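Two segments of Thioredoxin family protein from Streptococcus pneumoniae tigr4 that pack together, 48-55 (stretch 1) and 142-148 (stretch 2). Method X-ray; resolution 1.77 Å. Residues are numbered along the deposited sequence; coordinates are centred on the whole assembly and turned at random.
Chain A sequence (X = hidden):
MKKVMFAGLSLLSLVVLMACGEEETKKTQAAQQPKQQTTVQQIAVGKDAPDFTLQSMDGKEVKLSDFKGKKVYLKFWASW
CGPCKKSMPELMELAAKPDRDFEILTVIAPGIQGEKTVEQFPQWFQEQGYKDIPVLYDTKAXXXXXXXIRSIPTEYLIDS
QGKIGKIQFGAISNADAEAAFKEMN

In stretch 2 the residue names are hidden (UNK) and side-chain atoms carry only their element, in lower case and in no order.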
# COMPACT_ATOMS: atom_id res chain seq x y z
N ASP A 48 -6.14 9.00 -13.33
CA ASP A 48 -6.08 9.34 -11.90
C ASP A 48 -6.31 8.12 -11.02
O ASP A 48 -7.25 7.34 -11.24
CB ASP A 48 -7.14 10.40 -11.54
CG ASP A 48 -6.83 11.77 -12.07
OD1 ASP A 48 -5.68 12.04 -12.51
OD2 ASP A 48 -7.77 12.59 -12.05
N ALA A 49 -5.47 7.97 -10.02
CA ALA A 49 -5.69 7.00 -8.94
C ALA A 49 -6.89 7.43 -8.12
O ALA A 49 -6.96 8.59 -7.73
CB ALA A 49 -4.45 6.92 -8.05
N PRO A 50 -7.83 6.52 -7.85
CA PRO A 50 -9.01 6.90 -7.07
C PRO A 50 -8.62 7.44 -5.69
O PRO A 50 -7.71 6.95 -5.01
CB PRO A 50 -9.79 5.59 -6.96
CG PRO A 50 -9.37 4.77 -8.12
CD PRO A 50 -7.92 5.13 -8.35
N ASP A 51 -9.30 8.50 -5.31
CA ASP A 51 -9.10 9.08 -4.00
C ASP A 51 -9.59 8.16 -2.90
O ASP A 51 -10.49 7.35 -3.11
CB ASP A 51 -9.85 10.39 -3.89
CG ASP A 51 -9.12 11.53 -4.54
OD1 ASP A 51 -8.14 12.01 -3.93
OD2 ASP A 51 -9.52 11.92 -5.65
N PHE A 52 -9.01 8.32 -1.72
CA PHE A 52 -9.48 7.66 -0.52
C PHE A 52 -9.14 8.45 0.73
O PHE A 52 -8.21 9.28 0.75
CB PHE A 52 -8.97 6.21 -0.44
CG PHE A 52 -7.47 6.09 -0.46
CD1 PHE A 52 -6.72 6.34 0.68
CD2 PHE A 52 -6.82 5.70 -1.61
CE1 PHE A 52 -5.32 6.23 0.67
CE2 PHE A 52 -5.42 5.58 -1.64
CZ PHE A 52 -4.68 5.83 -0.51
N THR A 53 -9.96 8.21 1.76
CA THR A 53 -9.78 8.77 3.08
C THR A 53 -9.94 7.61 4.07
O THR A 53 -11.04 7.06 4.22
CB THR A 53 -10.80 9.89 3.37
OG1 THR A 53 -10.63 10.93 2.41
CG2 THR A 53 -10.60 10.47 4.77
N LEU A 54 -8.84 7.24 4.71
CA LEU A 54 -8.83 6.08 5.62
C LEU A 54 -8.10 6.36 6.94
O LEU A 54 -7.16 7.15 6.97
CB LEU A 54 -8.12 4.92 4.94
CG LEU A 54 -8.71 4.46 3.62
CD1 LEU A 54 -7.76 3.45 2.95
CD2 LEU A 54 -10.13 3.90 3.84
N GLN A 55 -8.54 5.71 8.02
CA GLN A 55 -7.80 5.71 9.27
C GLN A 55 -6.61 4.75 9.17
O GLN A 55 -6.75 3.64 8.66
CB GLN A 55 -8.70 5.27 10.44
CG GLN A 55 -9.81 6.24 10.77
CD GLN A 55 -9.25 7.60 11.18
OE1 GLN A 55 -9.53 8.61 10.55
NE2 GLN A 55 -8.46 7.62 12.25
N UNK A 142 -14.13 -0.32 0.33
CA UNK A 142 -14.40 0.51 -0.84
C UNK A 142 -13.14 0.95 -1.59
O UNK A 142 -13.21 1.27 -2.76
c UNK A 142 -15.24 1.73 -0.47
c UNK A 142 -16.62 1.31 -0.11
o UNK A 142 -14.64 2.42 0.62
N UNK A 143 -12.01 0.96 -0.90
CA UNK A 143 -10.75 1.25 -1.57
C UNK A 143 -10.29 0.02 -2.35
O UNK A 143 -9.88 0.14 -3.50
c UNK A 143 -9.66 1.66 -0.58
o UNK A 143 -10.17 2.62 0.34
c UNK A 143 -8.46 2.27 -1.32
N UNK A 144 -10.36 -1.16 -1.76
CA UNK A 144 -10.13 -2.39 -2.52
C UNK A 144 -11.05 -2.46 -3.74
O UNK A 144 -10.63 -2.89 -4.80
c UNK A 144 -7.72 -3.90 1.06
c UNK A 144 -8.46 -5.22 -1.27
c UNK A 144 -7.37 -5.68 -0.52
c UNK A 144 -10.39 -3.64 -1.66
c UNK A 144 -7.00 -5.02 0.65
c UNK A 144 -8.81 -3.46 0.30
c UNK A 144 -9.19 -4.11 -0.86
N UNK A 145 -12.31 -2.08 -3.57
CA UNK A 145 -13.25 -2.09 -4.68
C UNK A 145 -12.85 -1.04 -5.72
O UNK A 145 -12.84 -1.32 -6.92
n UNK A 145 -18.12 -1.84 -5.59
o UNK A 145 -17.33 -1.64 -3.50
c UNK A 145 -17.13 -1.79 -4.71
c UNK A 145 -15.72 -1.93 -5.26
c UNK A 145 -14.67 -1.82 -4.19
N UNK A 146 -12.54 0.16 -5.26
CA UNK A 146 -12.20 1.24 -6.17
C UNK A 146 -10.99 0.88 -7.04
O UNK A 146 -10.93 1.26 -8.21
c UNK A 146 -11.92 2.52 -5.41
N UNK A 147 -10.01 0.20 -6.45
CA UNK A 147 -8.79 -0.16 -7.17
C UNK A 147 -8.91 -1.53 -7.88
O UNK A 147 -7.92 -2.07 -8.41
c UNK A 147 -7.77 2.20 -5.16
c UNK A 147 -6.19 3.93 -5.61
c UNK A 147 -5.91 1.79 -6.59
c UNK A 147 -7.08 1.32 -5.97
c UNK A 147 -5.47 3.07 -6.39
c UNK A 147 -7.32 3.50 -4.98
c UNK A 147 -7.57 -0.09 -6.22
o UNK A 147 -5.72 5.20 -5.43
N UNK A 148 -10.11 -2.09 -7.87
CA UNK A 148 -10.41 -3.34 -8.58
C UNK A 148 -9.42 -4.46 -8.25
O UNK A 148 -8.91 -5.16 -9.14
c UNK A 148 -11.75 -1.96 -11.95
n UNK A 148 -12.07 -3.08 -12.57
c UNK A 148 -11.53 -2.05 -10.45
o UNK A 148 -11.65 -0.88 -12.53
c UNK A 148 -10.45 -3.08 -10.08

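Position 142 opens the helix with three side-chain atoms: a CB carrying one oxygen and one carbon. That branched pattern is threonine. The side chain of Thr 142 points sideways and makes no contact with stretch 1; it is exposed, where a small polar hydroxyl is at ease. Its backbone O accepts a hydrogen bond from N of position 146 at 2.8 Å.

Position 143 repeats the same set, a CB bearing one oxygen and one carbon, but points toward stretch 1. Its branch carbon lies 3.8 Å from CD2 of Phe 52, and its oxygen 3.6 Å from CD1 of Leu 54. This is again threonine. In this buried place the methyl CG2 of Thr 143 packs on Phe 52, while OG1 touches CD1 of Leu 54 in a van der Waals contact and is satisfied by a hydrogen bond elsewhere in the structure.

Position 144 has one carbon leading to a ring of six carbons with no oxygen: phenylalanine. Phe 144 is out of reach of stretch 1 but buried, as suits a wholly apolar ring.

Position 145 carries three carbons in a line, the third bearing one oxygen and one nitrogen. An amide at that length means glutamine. Gln 145 is extended (chi1 and chi2 both t) and exposed, where its polar end can meet solvent.

Position 146 has a single side-chain carbon and is therefore alanine. The CB of Ala 146 meets CB of Pro 50 at 4.0 Å; the small methyl lets the helix backbone come close, with CG of Pro 50 3.8 Å from O of Ala 146.

Position 147 shows one carbon, a six-carbon ring and an oxygen on the ring, 2.7 Å from O of Pro 50. This is tyrosine. Tyr 147 is the first residue to leave helical phi/psi; its CA-to-CB bond points sideways, but the ring reaches across so that OH donates a hydrogen bond to that carbonyl.

Position 148 has three carbons, the last carrying oxygen and nitrogen: glutamine once more. Gln 148 makes no contact with stretch 1, and its polar amide suits an exposed position; its phi/psi of 51/49 departs from the right-handed helix.

The contact centres on Tyr 147. CD of Pro 50 sits over one face of its ring, 3.8 Å from the ring centroid, a CH-pi arrangement, while CB of Ala 49 lies 3.4 Å from OH of Tyr 147. That hydroxyl also lies at the edge of the Phe 52 ring. One directional hydrogen bond thus anchors a largely apolar packing, with Thr 143 adding its contacts to Phe 52 and Leu 54.

Stretch 2 (142-148) TTFQAYQ
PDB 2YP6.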